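Long-range contacts in microcompartments protein (Halothece sp. PCC 7418, PDB 5VGU), which probably serves as a hexamer-forming shell subunit of the beta-carboxysome, tiling the protein coat around the carbon-fixing enzymes: residues A[4-9]-A[46-51]; A[22-27]-A[55-60]; A[29-34]-A[92-97]. All coordinates share one frame; numbering follows the deposited sequence.

How the contacts relate
In this BMC-domain subunit no contact nests inside another: each opens before the previous one has closed, so all three cross along the chain. Contact 1 starts at the N terminus and closes when strand 42-49 pairs with strand 5-12 at the centre of the sheet. Within that loop helix 14-27 begins contact 2, which closes one element later when helix 51-65 packs against it. Strand 30-39, an outer strand of the sheet within the chain, opens contact 3 and waits longest for its partner, the segment 92-97 leading to the C-terminal helix. Sheet core, helical layer and C-terminal tail are thereby tied together.

Contact 1. Residues A[4-9]-A[46-51]; sequences DAVGSL and IIRGDV
Two central strands of the BMC-domain fold, an antiparallel four-stranded sheet with helices 14-27 and 51-65 packed on one face, meet here. Gly7 and Ile47 form a hydrogen-bonded pair with both bonds nearly straight, and Val6 faces Arg48 in the adjoining non-hydrogen-bonded pair. Arg48 illustrates how a side chain can reinforce such pairing. Its CG lies anti to the carbonyl carbon, and bends at chi2 (-66°) and chi3 (-63°) fold the chain back over the neighbouring strand. Arg48 CB and CG run past Ala5 O; Arg48 CD lies 3.4 Å from Ala5 O and 3.6 Å from Val6 CB. Arg48 NE donates to Ala5 O at 3.1 Å from above the carbonyl plane, so this oxygen is gripped twice, also receiving Gly49 N at 3.2 Å. At the tip Arg48 NH2 meets Asp4 O at 2.8 Å, on a lone pair, and also bonds Ser2 O, while a weak bond from NE shares the Asp4 oxygen. NH1 turns to Glu87 and Ile92 O, probably easing burial of the charge. Asp4 OD2 binds Tyr94 OH, and Asp4 OD1 accepts from a water 2.8 Å away that also donates to Asp50 OD1 at 2.6 Å.

Contact 2. Residues A[22-27]-A[55-60]; sequences DAMVKT and KTAMDA
Helix 14-27 packs across helix 51-65 through small residues, the segments roughly antiparallel with directions 144° apart and axes only 7.5 Å from each other. Met24, Ala60 and Thr27 lose the most surface. Met24 has its CG anti to the carbonyl carbon, and its chain is extended from there on, so it reaches along the flank of the other helix and down toward the sheet. Met24 CG passes 3.3 Å from Ala57 O, and the methyl CE of Met24 ends beside CE of Met58 at 3.5 Å, a tight fit for two carbons. Met58, bent at chi2 and chi3, arrives alongside and points the same way. Ala60 presents its CB directly to Thr27, where it lies 3.2 Å from Thr27 OG1 and 3.5 Å from Thr27 CG2, touching both branches of the threonine. Chi1 of Thr27 (67°) sets OG1 between the backbone N and carbonyl carbon, from where it donates to Ala23 O, one turn back, at 3.0 Å. The polar atom is thus satisfied within its own helix, and the interface itself is held by van der Waals contact. Ala57 completes the crossing, its CB 3.4 Å from Met24 O. Beneath the crossing, Met24 packs on Ile45 and Ile47 of strand 42-49, Met58 on Trp76 and Ile78 of strand 72-79, and both methionines meet Leu9 of strand 5-12.

Contact 3. Residues A[29-34]-A[92-97]; sequences RVTLVG and IAYNEN
Val33, on strand 30-39 at the edge of the chain's own sheet, packs against the irregular segment 92-97 that joins helix 84-89 to helix 99-104. It gives up more surface than any other residue here. Val33 CB lies 3.5 Å from Ala93 O and Val33 CG2 3.7 Å from Ile92 O, so two backbone oxygens of the loop lie against the isopropyl group. CG1 of Val33 reaches CD1 of Tyr94 at 3.9 Å, meeting the ring obliquely. The tyrosine ring runs back along the strand and turns its edge to Thr31, whose CB is 3.8 Å from Tyr94 CE1. At the far end a water links the two hydroxyls: it sits 2.7 Å from Thr31 OG1 and donates to Tyr94 OH at 3.0 Å. Tyr94 OH is also hydrogen-bonded to Asp4 OD2, and the ring makes a cation-pi contact with Arg102. Asn95 carries its CG between the backbone N and carbonyl carbon (chi1 59°), which brings Asn95 ND2 to Val33 O at 2.9 Å. The donor lies on a lone pair, although the N-H is bent to 131°. The chemistry is therefore mixed: a valine packed against backbone oxygens and one ring carbon, flanked by a hydrogen bond from the Asn95 side-chain amide and a water bridge, polar links that probably help to hold the segment 92-97 on the strand.

Contact 1. Residues A[4-9]-A[46-51]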
# COMPACT_ATOMS: atom_id res chain seq x y z
N ASP A 4 27.12 7.86 -14.37
CA ASP A 4 26.51 9.18 -14.23
C ASP A 4 25.98 9.37 -12.82
O ASP A 4 25.50 8.42 -12.18
CB ASP A 4 25.34 9.36 -15.21
CG ASP A 4 25.78 9.60 -16.64
OD1 ASP A 4 27.00 9.66 -16.90
OD2 ASP A 4 24.90 9.74 -17.50
N ALA A 5 25.99 10.62 -12.36
CA ALA A 5 25.42 10.96 -11.07
C ALA A 5 23.94 10.62 -11.03
O ALA A 5 23.27 10.53 -12.07
CB ALA A 5 25.60 12.43 -10.76
N VAL A 6 23.44 10.46 -9.82
CA VAL A 6 22.01 10.25 -9.60
C VAL A 6 21.50 11.33 -8.66
O VAL A 6 22.15 11.69 -7.67
CB VAL A 6 21.70 8.81 -9.11
CG1 VAL A 6 22.46 8.42 -7.93
CG2 VAL A 6 20.20 8.63 -8.82
N GLY A 7 20.35 11.88 -9.01
CA GLY A 7 19.61 12.77 -8.12
C GLY A 7 18.27 12.15 -7.79
O GLY A 7 17.60 11.59 -8.67
N SER A 8 17.86 12.29 -6.54
CA SER A 8 16.57 11.78 -6.12
C SER A 8 15.89 12.82 -5.25
O SER A 8 16.52 13.38 -4.34
CB SER A 8 16.72 10.45 -5.35
OG SER A 8 15.44 9.95 -4.98
N LEU A 9 14.62 13.04 -5.52
CA LEU A 9 13.82 14.04 -4.82
C LEU A 9 12.45 13.43 -4.54
O LEU A 9 11.86 12.78 -5.41
CB LEU A 9 13.72 15.31 -5.68
CG LEU A 9 12.88 16.48 -5.16
CD1 LEU A 9 13.46 17.77 -5.69
CD2 LEU A 9 11.43 16.33 -5.59
N ILE A 46 13.74 10.21 -9.92
CA ILE A 46 15.16 9.90 -10.06
C ILE A 46 15.64 10.45 -11.39
O ILE A 46 15.08 10.14 -12.45
CB ILE A 46 15.43 8.38 -9.98
CG1 ILE A 46 14.94 7.81 -8.64
CG2 ILE A 46 16.91 8.11 -10.15
CD1 ILE A 46 13.55 7.27 -8.70
N ILE A 47 16.71 11.23 -11.35
CA ILE A 47 17.33 11.74 -12.56
C ILE A 47 18.76 11.23 -12.62
O ILE A 47 19.36 10.91 -11.59
CB ILE A 47 17.32 13.28 -12.68
CG1 ILE A 47 17.97 13.92 -11.45
CG2 ILE A 47 15.91 13.80 -12.85
CD1 ILE A 47 18.24 15.41 -11.59
N ARG A 48 19.30 11.15 -13.83
CA ARG A 48 20.69 10.81 -14.07
C ARG A 48 21.32 11.83 -15.01
O ARG A 48 20.65 12.38 -15.89
CB ARG A 48 20.84 9.43 -14.70
CG ARG A 48 20.23 8.28 -13.87
CD ARG A 48 20.96 8.06 -12.53
NE ARG A 48 22.34 7.65 -12.72
CZ ARG A 48 22.77 6.42 -12.95
NH1 ARG A 48 21.93 5.39 -13.01
NH2 ARG A 48 24.07 6.20 -13.14
N GLY A 49 22.61 12.02 -14.83
CA GLY A 49 23.39 12.88 -15.70
C GLY A 49 24.74 13.17 -15.08
O GLY A 49 25.11 12.64 -14.02
N ASP A 50 25.50 14.02 -15.77
CA ASP A 50 26.76 14.50 -15.21
C ASP A 50 26.50 15.20 -13.87
O ASP A 50 25.47 15.85 -13.68
CB ASP A 50 27.47 15.46 -16.17
CG ASP A 50 28.02 14.75 -17.40
OD1 ASP A 50 28.20 13.51 -17.37
OD2 ASP A 50 28.29 15.45 -18.41
N VAL A 51 27.44 15.04 -12.93
CA VAL A 51 27.23 15.57 -11.58
C VAL A 51 26.90 17.06 -11.59
O VAL A 51 25.99 17.50 -10.86
CB VAL A 51 28.45 15.25 -10.68
CG1 VAL A 51 29.60 16.18 -10.89
CG2 VAL A 51 28.03 15.43 -9.24
O HOH W 1 28.91 11.50 -15.95

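Contact 2. Residues A[22-27]-A[55-60]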
# COMPACT_ATOMS: atom_id res chain seq x y z
N ASP A 22 9.64 18.38 -14.19
CA ASP A 22 9.67 19.24 -15.37
C ASP A 22 10.76 20.30 -15.25
O ASP A 22 11.50 20.55 -16.21
CB ASP A 22 8.30 19.88 -15.57
CG ASP A 22 8.17 20.55 -16.90
OD1 ASP A 22 8.20 19.86 -17.95
OD2 ASP A 22 8.05 21.79 -16.88
N ALA A 23 10.91 20.91 -14.07
CA ALA A 23 11.97 21.90 -13.90
C ALA A 23 13.35 21.27 -14.05
O ALA A 23 14.25 21.86 -14.65
CB ALA A 23 11.83 22.58 -12.54
N MET A 24 13.53 20.06 -13.52
CA MET A 24 14.83 19.40 -13.57
C MET A 24 15.29 19.20 -15.00
O MET A 24 16.40 19.60 -15.38
CB MET A 24 14.77 18.06 -12.84
CG MET A 24 14.77 18.16 -11.35
SD MET A 24 14.36 16.55 -10.63
CE MET A 24 15.04 16.72 -8.99
N VAL A 25 14.44 18.58 -15.83
CA VAL A 25 14.87 18.23 -17.18
C VAL A 25 14.89 19.44 -18.09
O VAL A 25 15.57 19.42 -19.13
CB VAL A 25 13.99 17.12 -17.79
CG1 VAL A 25 14.16 15.83 -17.00
CG2 VAL A 25 12.51 17.54 -17.87
N LYS A 26 14.20 20.52 -17.72
CA LYS A 26 14.29 21.74 -18.51
C LYS A 26 15.52 22.58 -18.17
O LYS A 26 15.90 23.43 -18.97
CB LYS A 26 13.03 22.58 -18.33
CG LYS A 26 11.85 22.06 -19.13
CD LYS A 26 10.62 22.82 -18.82
CE LYS A 26 9.48 22.39 -19.75
NZ LYS A 26 8.20 22.98 -19.29
N THR A 27 16.14 22.38 -17.00
CA THR A 27 17.25 23.24 -16.59
C THR A 27 18.60 22.56 -16.63
O THR A 27 19.60 23.24 -16.92
CB THR A 27 17.04 23.79 -15.17
OG1 THR A 27 17.11 22.73 -14.22
CG2 THR A 27 15.71 24.50 -15.04
N LYS A 55 23.37 18.68 -10.25
CA LYS A 55 23.29 19.74 -9.23
C LYS A 55 22.38 20.87 -9.70
O LYS A 55 21.51 21.33 -8.95
CB LYS A 55 24.69 20.28 -8.91
CG LYS A 55 25.53 19.34 -8.08
CD LYS A 55 26.97 19.85 -7.95
CE LYS A 55 27.05 21.19 -7.20
NZ LYS A 55 28.45 21.70 -7.15
N THR A 56 22.57 21.33 -10.93
CA THR A 56 21.76 22.41 -11.47
C THR A 56 20.29 22.00 -11.56
O THR A 56 19.39 22.79 -11.21
CB THR A 56 22.28 22.81 -12.84
OG1 THR A 56 23.63 23.27 -12.70
CG2 THR A 56 21.43 23.89 -13.46
N ALA A 57 20.03 20.80 -12.07
CA ALA A 57 18.65 20.31 -12.15
C ALA A 57 18.01 20.20 -10.77
O ALA A 57 16.84 20.56 -10.59
CB ALA A 57 18.60 18.97 -12.87
N MET A 58 18.76 19.68 -9.79
CA MET A 58 18.18 19.50 -8.46
C MET A 58 17.77 20.84 -7.85
O MET A 58 16.71 20.94 -7.23
CB MET A 58 19.19 18.78 -7.56
CG MET A 58 18.70 18.49 -6.15
SD MET A 58 17.29 17.34 -6.12
CE MET A 58 17.91 15.99 -7.13
N ASP A 59 18.60 21.87 -7.99
CA ASP A 59 18.23 23.18 -7.46
C ASP A 59 16.94 23.67 -8.09
O ASP A 59 16.06 24.19 -7.40
CB ASP A 59 19.35 24.20 -7.68
CG ASP A 59 20.54 23.98 -6.78
OD1 ASP A 59 20.39 23.30 -5.74
OD2 ASP A 59 21.62 24.52 -7.09
N ALA A 60 16.81 23.53 -9.41
CA ALA A 60 15.58 23.95 -10.08
C ALA A 60 14.39 23.13 -9.61
O ALA A 60 13.28 23.67 -9.43
CB ALA A 60 15.76 23.83 -11.59

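Contact 3. Residues A[29-34]-A[92-97]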
# COMPACT_ATOMS: atom_id res chain seq x y z
N ARG A 29 21.04 19.25 -18.15
CA ARG A 29 21.17 18.21 -19.16
C ARG A 29 21.11 16.86 -18.45
O ARG A 29 22.11 16.17 -18.23
CB ARG A 29 22.47 18.38 -19.95
CG ARG A 29 22.55 19.72 -20.68
CD ARG A 29 23.79 19.81 -21.55
NE ARG A 29 23.63 19.01 -22.76
CZ ARG A 29 24.62 18.70 -23.60
NH1 ARG A 29 25.85 19.13 -23.37
NH2 ARG A 29 24.36 17.96 -24.67
N VAL A 30 19.89 16.51 -18.02
CA VAL A 30 19.66 15.32 -17.24
C VAL A 30 18.49 14.56 -17.84
O VAL A 30 17.67 15.11 -18.58
CB VAL A 30 19.38 15.64 -15.75
CG1 VAL A 30 20.55 16.40 -15.15
CG2 VAL A 30 18.08 16.45 -15.58
N THR A 31 18.41 13.28 -17.48
CA THR A 31 17.34 12.38 -17.89
C THR A 31 16.56 11.95 -16.66
O THR A 31 17.14 11.44 -15.69
CB THR A 31 17.89 11.14 -18.60
OG1 THR A 31 18.69 11.51 -19.73
CG2 THR A 31 16.77 10.24 -19.04
N LEU A 32 15.24 12.13 -16.71
CA LEU A 32 14.35 11.54 -15.72
C LEU A 32 14.19 10.08 -16.08
O LEU A 32 13.75 9.76 -17.19
CB LEU A 32 13.01 12.27 -15.73
CG LEU A 32 11.92 11.69 -14.83
CD1 LEU A 32 12.25 11.90 -13.36
CD2 LEU A 32 10.58 12.37 -15.23
N VAL A 33 14.61 9.18 -15.19
CA VAL A 33 14.61 7.75 -15.51
C VAL A 33 13.44 6.99 -14.88
O VAL A 33 13.08 5.91 -15.39
CB VAL A 33 15.95 7.09 -15.14
CG1 VAL A 33 17.10 7.80 -15.84
CG2 VAL A 33 16.19 7.05 -13.65
N GLY A 34 12.83 7.51 -13.82
CA GLY A 34 11.75 6.77 -13.18
C GLY A 34 11.20 7.53 -11.99
O GLY A 34 11.69 8.59 -11.60
N ILE A 92 17.11 3.08 -10.26
CA ILE A 92 17.80 4.31 -10.64
C ILE A 92 18.52 4.22 -11.98
O ILE A 92 19.17 5.19 -12.38
CB ILE A 92 18.79 4.77 -9.55
CG1 ILE A 92 19.93 3.74 -9.38
CG2 ILE A 92 18.06 5.03 -8.25
CD1 ILE A 92 21.13 4.30 -8.61
N ALA A 93 18.45 3.08 -12.67
CA ALA A 93 19.18 2.90 -13.91
C ALA A 93 18.48 3.60 -15.08
O ALA A 93 17.27 3.81 -15.07
CB ALA A 93 19.33 1.41 -14.21
N TYR A 94 19.26 3.97 -16.08
CA TYR A 94 18.70 4.26 -17.39
C TYR A 94 17.94 3.03 -17.89
O TYR A 94 18.21 1.90 -17.49
CB TYR A 94 19.81 4.64 -18.37
CG TYR A 94 20.46 5.98 -18.16
CD1 TYR A 94 19.83 7.15 -18.55
CD2 TYR A 94 21.75 6.07 -17.62
CE1 TYR A 94 20.43 8.38 -18.39
CE2 TYR A 94 22.36 7.30 -17.46
CZ TYR A 94 21.70 8.45 -17.85
OH TYR A 94 22.30 9.68 -17.70
N ASN A 95 16.94 3.28 -18.74
CA ASN A 95 16.14 2.21 -19.31
C ASN A 95 15.78 2.56 -20.76
O ASN A 95 15.97 3.69 -21.22
CB ASN A 95 14.87 1.97 -18.48
CG ASN A 95 14.01 3.21 -18.39
OD1 ASN A 95 13.49 3.67 -19.39
ND2 ASN A 95 13.89 3.77 -17.19
N GLU A 96 15.27 1.57 -21.48
CA GLU A 96 15.04 1.78 -22.91
C GLU A 96 13.94 2.81 -23.17
O GLU A 96 13.97 3.49 -24.21
CB GLU A 96 14.72 0.43 -23.57
CG GLU A 96 13.38 -0.19 -23.15
CD GLU A 96 13.26 -1.67 -23.51
OE1 GLU A 96 12.67 -2.00 -24.56
OE2 GLU A 96 13.76 -2.51 -22.74
N ASN A 97 13.02 3.00 -22.22
CA ASN A 97 11.96 4.00 -22.39
C ASN A 97 12.51 5.43 -22.45
O ASN A 97 11.87 6.31 -23.04
CB ASN A 97 10.97 3.83 -21.23
CG ASN A 97 9.71 4.64 -21.40
OD1 ASN A 97 9.18 4.77 -22.50
ND2 ASN A 97 9.21 5.19 -20.29
O HOH W 2 21.27 12.13 -19.04